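PDB 4RKQ: transcriptional regulator, LacI family from Arthrobacter sp., which probably represses or activates transcription in response to a small sugar-like effector that binds the cleft of its periplasmic-binding-protein-like domain. Local coordinates for residues F198-A203 / D227-G232. Sequence-based numbering, arbitrary orientation.
Sequences FNDLMA and DGIPLG. With EDO (1,2-ethanediol), chain F.
In what is probably the effector cleft of this LacI-type periplasmic-binding-protein fold, the start of helix 200-212 meets the loop that leaves strand 222-225, the parallel neighbour of strand 194-197, which runs into that helix, and Asp200 reaches from the helix into the turn at Gly228 and Ile229. Its OD2 takes two backbone N-H groups: Ile229 N at 3.1 Å, meeting the oxygen nearly along its C-O bond, and Gly228 N at 2.9 Å in a weak, bent bond (128°). A water that also donates to Ile229 O gives OD2 a third hydrogen, while OD1 is tied to Thr241. Aspartate suits this buried place because its short side chain brings one oxygen to the two N-H groups of the turn while the other meets Thr241. Gly228 has a backbone shape with positive phi, at which a CB would press on the preceding carbonyl oxygen, so glycine fits here. Ile229 lays CG1 against Asp200 CB at 3.5 Å, an apolar cover over the stem of the acid. Beside this, Asn199 is the N-cap: with CG between the backbone N and carbonyl carbon (chi1 61°), OD1 accepts from Met202 N at 3.0 Å and ND2 remains to donate to O1 of a bound ethanediol, probably from the crystallisation liquor. Asp227 takes a hydrogen bond from each hydroxyl of that diol, OD1 from O2 at 2.6 Å and OD2 from O1 at 2.5 Å, and a second water links Asp227 OD2 to Leu201 N. An alanine in place of Asp200 would probably leave the N-H groups of Gly228 and Ile229 without their acceptor and let the turn shift. The diol, bound also by Arg151 and Asn27, marks a polar pocket consistent with recognition of a sugar's hydroxyls, and the grip of Asp200 on the turn right after Asp227 is likely to help position that carboxylate.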
loop_
_atom_site.group_PDB
_atom_site.type_symbol
_atom_site.label_atom_id
_atom_site.label_comp_id
_atom_site.label_asym_id
_atom_site.label_seq_id
_atom_site.Cartn_x
_atom_site.Cartn_y
_atom_site.Cartn_z
ATOM N N PHE A 198 2.444 -16.070 -8.203
ATOM C CA PHE A 198 3.680 -15.628 -7.580
ATOM C C PHE A 198 3.427 -14.837 -6.295
ATOM O O PHE A 198 4.099 -15.038 -5.302
ATOM C CB PHE A 198 4.463 -14.779 -8.613
ATOM C CG PHE A 198 5.700 -14.186 -8.069
ATOM C CD1 PHE A 198 6.873 -14.922 -8.022
ATOM C CD2 PHE A 198 5.697 -12.888 -7.559
ATOM C CE1 PHE A 198 8.032 -14.373 -7.476
ATOM C CE2 PHE A 198 6.862 -12.338 -7.012
ATOM C CZ PHE A 198 8.028 -13.075 -6.972
ATOM N N ASN A 199 2.480 -13.904 -6.339
ATOM C CA ASN A 199 2.072 -13.230 -5.161
ATOM C C ASN A 199 0.638 -12.750 -5.255
ATOM O O ASN A 199 -0.010 -12.870 -6.323
ATOM C CB ASN A 199 3.028 -12.038 -4.842
ATOM C CG ASN A 199 3.067 -10.988 -5.937
ATOM O OD1 ASN A 199 2.221 -10.941 -6.822
ATOM N ND2 ASN A 199 4.069 -10.119 -5.863
ATOM N N ASP A 200 0.171 -12.175 -4.149
ATOM C CA ASP A 200 -1.209 -11.624 -4.048
ATOM C C ASP A 200 -1.563 -10.528 -5.042
ATOM O O ASP A 200 -2.673 -10.507 -5.549
ATOM C CB ASP A 200 -1.509 -11.104 -2.646
ATOM C CG ASP A 200 -1.633 -12.212 -1.585
ATOM O OD1 ASP A 200 -1.625 -13.389 -1.956
ATOM O OD2 ASP A 200 -1.751 -11.862 -0.370
ATOM N N LEU A 201 -0.649 -9.600 -5.308
ATOM C CA LEU A 201 -0.912 -8.562 -6.280
ATOM C C LEU A 201 -1.198 -9.182 -7.662
ATOM O O LEU A 201 -2.177 -8.814 -8.339
ATOM C CB LEU A 201 0.294 -7.641 -6.382
ATOM C CG LEU A 201 0.149 -6.531 -7.399
ATOM C CD1 LEU A 201 -1.027 -5.667 -7.043
ATOM C CD2 LEU A 201 1.444 -5.721 -7.529
ATOM N N MET A 202 -0.358 -10.137 -8.070
ATOM C CA MET A 202 -0.601 -10.842 -9.342
ATOM C C MET A 202 -1.912 -11.644 -9.246
ATOM O O MET A 202 -2.685 -11.677 -10.178
ATOM C CB MET A 202 0.617 -11.700 -9.744
ATOM C CG MET A 202 1.883 -10.877 -10.108
ATOM S SD MET A 202 3.271 -11.865 -10.698
ATOM C CE MET A 202 2.821 -11.995 -12.411
ATOM N N ALA A 203 -2.182 -12.259 -8.091
ATOM C CA ALA A 203 -3.430 -12.987 -7.923
ATOM C C ALA A 203 -4.670 -12.124 -8.084
ATOM O O ALA A 203 -5.662 -12.580 -8.632
ATOM C CB ALA A 203 -3.478 -13.740 -6.594
ATOM N N ASP A 227 1.528 -13.903 0.214
ATOM C CA ASP A 227 2.013 -12.708 0.915
ATOM C C ASP A 227 1.111 -12.412 2.119
ATOM O O ASP A 227 1.585 -12.060 3.185
ATOM C CB ASP A 227 2.108 -11.443 0.028
ATOM C CG ASP A 227 3.358 -11.378 -0.848
ATOM O OD1 ASP A 227 4.321 -12.167 -0.662
ATOM O OD2 ASP A 227 3.392 -10.485 -1.750
ATOM N N GLY A 228 -0.190 -12.544 1.950
ATOM C CA GLY A 228 -1.113 -12.175 3.024
ATOM C C GLY A 228 -1.308 -10.666 3.114
ATOM O O GLY A 228 -1.475 -10.140 4.201
ATOM N N ILE A 229 -1.252 -9.949 1.989
ATOM C CA ILE A 229 -1.529 -8.497 2.033
ATOM C C ILE A 229 -3.010 -8.252 2.458
ATOM O O ILE A 229 -3.889 -9.024 2.118
ATOM C CB ILE A 229 -1.182 -7.784 0.706
ATOM C CG1 ILE A 229 -1.949 -8.328 -0.480
ATOM C CG2 ILE A 229 0.318 -7.901 0.398
ATOM C CD1 ILE A 229 -1.737 -7.555 -1.737
ATOM N N PRO A 230 -3.281 -7.183 3.195
ATOM C CA PRO A 230 -4.672 -6.912 3.642
ATOM C C PRO A 230 -5.692 -6.789 2.503
ATOM O O PRO A 230 -6.865 -7.059 2.707
ATOM C CB PRO A 230 -4.545 -5.584 4.393
ATOM C CG PRO A 230 -3.122 -5.553 4.857
ATOM C CD PRO A 230 -2.309 -6.264 3.819
ATOM N N LEU A 231 -5.241 -6.369 1.322
ATOM C CA LEU A 231 -6.078 -6.330 0.107
ATOM C C LEU A 231 -6.859 -7.666 -0.125
ATOM O O LEU A 231 -7.953 -7.677 -0.695
ATOM C CB LEU A 231 -5.146 -6.091 -1.088
ATOM C CG LEU A 231 -5.613 -5.520 -2.420
ATOM C CD1 LEU A 231 -4.541 -5.720 -3.469
ATOM C CD2 LEU A 231 -6.893 -6.125 -2.913
ATOM N N GLY A 232 -6.264 -8.780 0.272
ATOM C CA GLY A 232 -6.842 -10.095 0.044
ATOM C C GLY A 232 -8.204 -10.226 0.714
ATOM O O GLY A 232 -9.042 -10.945 0.226
HETATM C C1 EDO F . 6.705 -9.673 -3.050
HETATM O O1 EDO F . 5.276 -9.523 -3.145
HETATM C C2 EDO F . 7.098 -10.431 -1.801
HETATM O O2 EDO F . 6.582 -11.756 -1.979
HETATM O O HOH W 1 -3.982 -11.651 1.138
HETATM O O HOH W 2 1.649 -8.865 -3.292
#